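Local atomic coordinates of aspartate aminotransferase, mitochondrial (Trypanosoma brucei brucei, PDB entry 4W5K), a protein that probably transfers amino groups between aspartate and 2-oxoglutarate with the aid of pyridoxal 5'-phosphate, working as a homodimer. Residues 231-243 with 252-264. The protein carries 1 engineered substitution. Residues are numbered along the deposited sequence; the frame is centred on the assembly and turned at random.
Sequences VDMVPNLIVAQSF and HRCGALHISTASA. With PLP (pyridoxal-5'-phosphate), chain C.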
loop_
_atom_site.group_PDB
_atom_site.type_symbol
_atom_site.label_atom_id
_atom_site.label_comp_id
_atom_site.label_asym_id
_atom_site.label_seq_id
_atom_site.Cartn_x
_atom_site.Cartn_y
_atom_site.Cartn_z
ATOM N N VAL A 231 6.038 -16.334 -21.860
ATOM C CA VAL A 231 5.563 -15.062 -22.436
ATOM C C VAL A 231 5.451 -15.145 -23.975
ATOM O O VAL A 231 4.668 -14.408 -24.584
ATOM C CB VAL A 231 6.462 -13.872 -21.984
ATOM C CG1 VAL A 231 7.789 -13.867 -22.723
ATOM C CG2 VAL A 231 5.719 -12.533 -22.167
ATOM N N ASP A 232 6.164 -16.092 -24.597
ATOM C CA ASP A 232 6.060 -16.301 -26.052
ATOM C C ASP A 232 5.035 -17.363 -26.464
ATOM O O ASP A 232 4.804 -17.569 -27.654
ATOM C CB ASP A 232 7.418 -16.705 -26.653
ATOM C CG ASP A 232 8.598 -16.331 -25.766
ATOM O OD1 ASP A 232 8.938 -17.132 -24.868
ATOM O OD2 ASP A 232 9.192 -15.243 -25.973
ATOM N N MET A 233 4.434 -18.045 -25.495
ATOM C CA MET A 233 3.615 -19.220 -25.796
ATOM C C MET A 233 2.116 -18.971 -25.727
ATOM O O MET A 233 1.322 -19.722 -26.307
ATOM C CB MET A 233 3.969 -20.344 -24.828
ATOM C CG MET A 233 5.387 -20.799 -24.942
ATOM S SD MET A 233 5.702 -22.098 -23.730
ATOM C CE MET A 233 4.665 -23.385 -24.399
ATOM N N VAL A 234 1.735 -17.938 -24.986
ATOM C CA VAL A 234 0.332 -17.655 -24.715
ATOM C C VAL A 234 0.033 -16.176 -24.997
ATOM O O VAL A 234 0.930 -15.341 -24.926
ATOM C CB VAL A 234 -0.037 -18.007 -23.242
ATOM C CG1 VAL A 234 0.250 -19.484 -22.946
ATOM C CG2 VAL A 234 0.710 -17.095 -22.234
ATOM N N PRO A 235 -1.228 -15.863 -25.332
ATOM C CA PRO A 235 -1.701 -14.492 -25.591
ATOM C C PRO A 235 -1.542 -13.579 -24.372
ATOM O O PRO A 235 -1.080 -12.451 -24.519
ATOM C CB PRO A 235 -3.180 -14.685 -25.938
ATOM C CG PRO A 235 -3.258 -16.093 -26.442
ATOM C CD PRO A 235 -2.267 -16.862 -25.621
ATOM N N ASN A 236 -1.917 -14.061 -23.192
ATOM C CA ASN A 236 -1.783 -13.275 -21.968
ATOM C C ASN A 236 -1.117 -14.069 -20.862
ATOM O O ASN A 236 -1.589 -15.158 -20.512
ATOM C CB ASN A 236 -3.153 -12.794 -21.460
ATOM C CG ASN A 236 -3.923 -12.006 -22.494
ATOM O OD1 ASN A 236 -4.837 -12.526 -23.139
ATOM N ND2 ASN A 236 -3.562 -10.745 -22.662
ATOM N N LEU A 237 -0.034 -13.505 -20.316
ATOM C CA LEU A 237 0.642 -13.987 -19.118
ATOM C C LEU A 237 0.624 -12.905 -18.025
ATOM O O LEU A 237 0.842 -11.737 -18.324
ATOM C CB LEU A 237 2.091 -14.367 -19.446
ATOM C CG LEU A 237 3.100 -14.387 -18.287
ATOM C CD1 LEU A 237 2.895 -15.649 -17.430
ATOM C CD2 LEU A 237 4.544 -14.343 -18.824
ATOM N N ILE A 238 0.359 -13.292 -16.776
ATOM C CA ILE A 238 0.408 -12.357 -15.651
ATOM C C ILE A 238 1.587 -12.742 -14.767
ATOM O O ILE A 238 1.799 -13.928 -14.524
ATOM C CB ILE A 238 -0.879 -12.385 -14.801
ATOM C CG1 ILE A 238 -2.109 -12.211 -15.690
ATOM C CG2 ILE A 238 -0.857 -11.279 -13.709
ATOM C CD1 ILE A 238 -2.927 -13.450 -15.798
ATOM N N VAL A 239 2.342 -11.751 -14.291
ATOM C CA VAL A 239 3.445 -12.024 -13.372
ATOM C C VAL A 239 3.363 -11.082 -12.171
ATOM O O VAL A 239 3.316 -9.864 -12.361
ATOM C CB VAL A 239 4.826 -11.839 -14.032
ATOM C CG1 VAL A 239 5.938 -12.222 -13.035
ATOM C CG2 VAL A 239 4.953 -12.707 -15.298
ATOM N N ALA A 240 3.321 -11.648 -10.956
ATOM C CA ALA A 240 3.392 -10.869 -9.719
ATOM C C ALA A 240 4.813 -10.996 -9.209
ATOM O O ALA A 240 5.268 -12.104 -8.899
ATOM C CB ALA A 240 2.399 -11.386 -8.674
ATOM N N GLN A 241 5.519 -9.870 -9.159
ATOM C CA GLN A 241 6.948 -9.873 -8.881
ATOM C C GLN A 241 7.240 -9.172 -7.544
ATOM O O GLN A 241 6.939 -7.991 -7.376
ATOM C CB GLN A 241 7.689 -9.188 -10.055
ATOM C CG GLN A 241 9.168 -8.963 -9.871
ATOM C CD GLN A 241 9.779 -8.259 -11.069
ATOM O OE1 GLN A 241 9.126 -7.420 -11.700
ATOM N NE2 GLN A 241 11.049 -8.551 -11.361
ATOM N N SER A 242 7.848 -9.896 -6.606
ATOM C CA SER A 242 8.195 -9.336 -5.293
ATOM C C SER A 242 9.668 -8.967 -5.171
ATOM O O SER A 242 10.548 -9.733 -5.580
ATOM C CB SER A 242 7.837 -10.338 -4.180
ATOM O OG SER A 242 8.297 -9.873 -2.918
ATOM N N PHE A 243 9.936 -7.803 -4.572
ATOM C CA PHE A 243 11.297 -7.416 -4.245
ATOM C C PHE A 243 11.597 -7.539 -2.767
ATOM O O PHE A 243 12.668 -7.112 -2.300
ATOM C CB PHE A 243 11.554 -5.991 -4.768
ATOM C CG PHE A 243 11.502 -5.922 -6.259
ATOM C CD1 PHE A 243 12.446 -6.599 -7.020
ATOM C CD2 PHE A 243 10.465 -5.280 -6.912
ATOM C CE1 PHE A 243 12.379 -6.586 -8.415
ATOM C CE2 PHE A 243 10.405 -5.248 -8.308
ATOM C CZ PHE A 243 11.358 -5.899 -9.057
ATOM N N HIS A 252 9.139 -2.511 3.258
ATOM C CA HIS A 252 8.950 -1.294 2.468
ATOM C C HIS A 252 7.900 -1.452 1.342
ATOM O O HIS A 252 7.506 -0.454 0.714
ATOM C CB HIS A 252 10.301 -0.827 1.932
ATOM C CG HIS A 252 11.169 -0.213 2.986
ATOM N ND1 HIS A 252 10.778 0.895 3.710
ATOM C CD2 HIS A 252 12.396 -0.552 3.455
ATOM C CE1 HIS A 252 11.737 1.227 4.561
ATOM N NE2 HIS A 252 12.733 0.360 4.424
ATOM N N ARG A 253 7.458 -2.691 1.146
ATOM C CA ARG A 253 6.330 -3.077 0.284
ATOM C C ARG A 253 6.561 -2.715 -1.175
ATOM O O ARG A 253 5.864 -1.849 -1.738
ATOM C CB ARG A 253 5.028 -2.432 0.783
ATOM C CG ARG A 253 4.763 -2.569 2.296
ATOM C CD ARG A 253 4.970 -4.023 2.809
ATOM N NE ARG A 253 4.005 -4.958 2.216
ATOM C CZ ARG A 253 4.334 -6.040 1.515
ATOM N NH1 ARG A 253 5.611 -6.356 1.294
ATOM N NH2 ARG A 253 3.372 -6.819 1.007
ATOM N N CYS A 254 7.505 -3.427 -1.787
ATOM C CA CYS A 254 7.960 -3.110 -3.121
ATOM C C CYS A 254 7.782 -4.324 -4.023
ATOM O O CYS A 254 8.335 -5.393 -3.738
ATOM C CB CYS A 254 9.432 -2.696 -3.089
ATOM S SG CYS A 254 10.100 -2.187 -4.662
ATOM N N GLY A 255 6.992 -4.152 -5.073
ATOM C CA GLY A 255 6.834 -5.192 -6.096
ATOM C C GLY A 255 6.371 -4.595 -7.417
ATOM O O GLY A 255 6.226 -3.359 -7.536
ATOM N N ALA A 256 6.158 -5.460 -8.410
ATOM C CA ALA A 256 5.585 -5.025 -9.688
ATOM C C ALA A 256 4.662 -6.112 -10.238
ATOM O O ALA A 256 4.782 -7.292 -9.906
ATOM C CB ALA A 256 6.706 -4.698 -10.712
ATOM N N LEU A 257 3.750 -5.673 -11.086
ATOM C CA LEU A 257 2.789 -6.510 -11.783
ATOM C C LEU A 257 2.983 -6.342 -13.280
ATOM O O LEU A 257 3.155 -5.222 -13.750
ATOM C CB LEU A 257 1.369 -6.119 -11.365
ATOM C CG LEU A 257 0.220 -6.718 -12.176
ATOM C CD1 LEU A 257 0.184 -8.236 -11.995
ATOM C CD2 LEU A 257 -1.067 -6.121 -11.673
ATOM N N HIS A 258 2.926 -7.444 -14.043
ATOM C CA HIS A 258 3.127 -7.402 -15.493
ATOM C C HIS A 258 2.042 -8.232 -16.148
ATOM O O HIS A 258 1.799 -9.350 -15.687
ATOM C CB HIS A 258 4.501 -7.979 -15.888
ATOM C CG HIS A 258 5.640 -7.390 -15.116
ATOM N ND1 HIS A 258 6.138 -6.126 -15.360
ATOM C CD2 HIS A 258 6.391 -7.910 -14.114
ATOM C CE1 HIS A 258 7.148 -5.893 -14.534
ATOM N NE2 HIS A 258 7.317 -6.959 -13.764
ATOM N N ILE A 259 1.384 -7.690 -17.170
ATOM C CA ILE A 259 0.457 -8.471 -17.987
ATOM C C ILE A 259 0.821 -8.346 -19.461
ATOM O O ILE A 259 0.776 -7.264 -20.039
ATOM C CB ILE A 259 -1.033 -8.036 -17.824
ATOM C CG1 ILE A 259 -1.446 -7.972 -16.339
ATOM C CG2 ILE A 259 -1.945 -8.962 -18.674
ATOM C CD1 ILE A 259 -1.343 -6.549 -15.752
ATOM N N SER A 260 1.147 -9.460 -20.096
ATOM C CA SER A 260 1.406 -9.414 -21.533
ATOM C C SER A 260 0.107 -9.435 -22.319
ATOM O O SER A 260 -0.899 -9.973 -21.868
ATOM C CB SER A 260 2.292 -10.573 -21.980
ATOM O OG SER A 260 1.627 -11.818 -21.839
ATOM N N THR A 261 0.143 -8.800 -23.483
ATOM C CA THR A 261 -1.012 -8.664 -24.355
ATOM C C THR A 261 -0.588 -8.792 -25.805
ATOM O O THR A 261 0.592 -8.940 -26.114
ATOM C CB THR A 261 -1.720 -7.297 -24.169
ATOM O OG1 THR A 261 -0.904 -6.257 -24.717
ATOM C CG2 THR A 261 -2.009 -7.030 -22.713
ATOM N N ALA A 262 -1.545 -8.724 -26.716
ATOM C CA ALA A 262 -1.211 -8.867 -28.124
ATOM C C ALA A 262 -0.544 -7.635 -28.750
ATOM O O ALA A 262 0.022 -7.735 -29.837
ATOM C CB ALA A 262 -2.462 -9.220 -28.921
ATOM N N SER A 263 -0.597 -6.483 -28.098
ATOM C CA SER A 263 -0.152 -5.267 -28.781
ATOM C C SER A 263 0.101 -4.132 -27.812
ATOM O O SER A 263 -0.356 -4.181 -26.671
ATOM C CB SER A 263 -1.180 -4.830 -29.825
ATOM O OG SER A 263 -2.373 -4.331 -29.225
ATOM N N ALA A 264 0.829 -3.109 -28.250
ATOM C CA ALA A 264 1.057 -1.979 -27.357
ATOM C C ALA A 264 -0.271 -1.271 -27.034
ATOM O O ALA A 264 -0.441 -0.783 -25.924
ATOM C CB ALA A 264 2.063 -0.998 -27.951
HETATM N N1 PLP C . 3.825 -15.009 -2.807
HETATM C C2 PLP C . 4.658 -15.907 -2.183
HETATM C C2A PLP C . 4.781 -17.279 -2.764
HETATM C C3 PLP C . 5.366 -15.543 -1.038
HETATM O O3 PLP C . 6.186 -16.426 -0.390
HETATM C C4 PLP C . 5.234 -14.259 -0.527
HETATM C C4A PLP C . 6.179 -13.828 0.561
HETATM O O4A PLP C . 5.974 -14.220 1.713
HETATM C C5 PLP C . 4.392 -13.345 -1.159
HETATM C C6 PLP C . 3.702 -13.724 -2.312
HETATM C C5A PLP C . 4.207 -11.941 -0.604
HETATM O O4P PLP C . 5.316 -11.138 -0.899
HETATM P P PLP C . 5.343 -9.617 -0.569
HETATM O O1P PLP C . 5.916 -9.383 0.796
HETATM O O2P PLP C . 3.947 -9.049 -0.661
HETATM O O3P PLP C . 6.235 -9.016 -1.631
HETATM O O HOH W 1 2.054 -13.391 -23.947
#
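With chi1 at 67°, Ser260 tucks OG between its own backbone N and carbonyl carbon, where it accepts the N-H of Leu237 at 2.8 Å from N to OG; Asn236, its CG anti to the carbonyl carbon (chi1 -56°), brings ND2 to Ser260 O. The hairpin so fastened joins strands 238-242 and 255-260, neighbouring antiparallel strands in the mixed sheet of the class I aminotransferase fold, and illustrates how one strand pair can be tied by side chains at one end and build a cofactor site at the other. The Asn236 bond, 2.9 Å from ND2 to O, uses a lone pair in the carbonyl plane, although Ser260 O is tilted from the amide plane of Asn236. Backbone bonds then pair Val239 with His258 and Gln241 with Ala256. On one face Ile238 and Leu257 lie side by side, CG2 to CD1 3.6 Å, and helix 99-110 packs against Leu257. On the other, the His258 ring packs edge-to-face with Phe80 and its ND1 is hydrogen-bonded to Ser94. Farther along, Cys254 SG approaches the Phe243 ring obliquely, 3.8 Å from CD2. At the cofactor end the two segments grip the phosphate together: Ser242 OG donates to O3P of the pyridoxal phosphate, while the guanidinium of Arg253 meets it edge-on, NH1 to O1P at 3.1 Å and NH2 to O2P at 2.8 Å, the latter nearly straight at 173°.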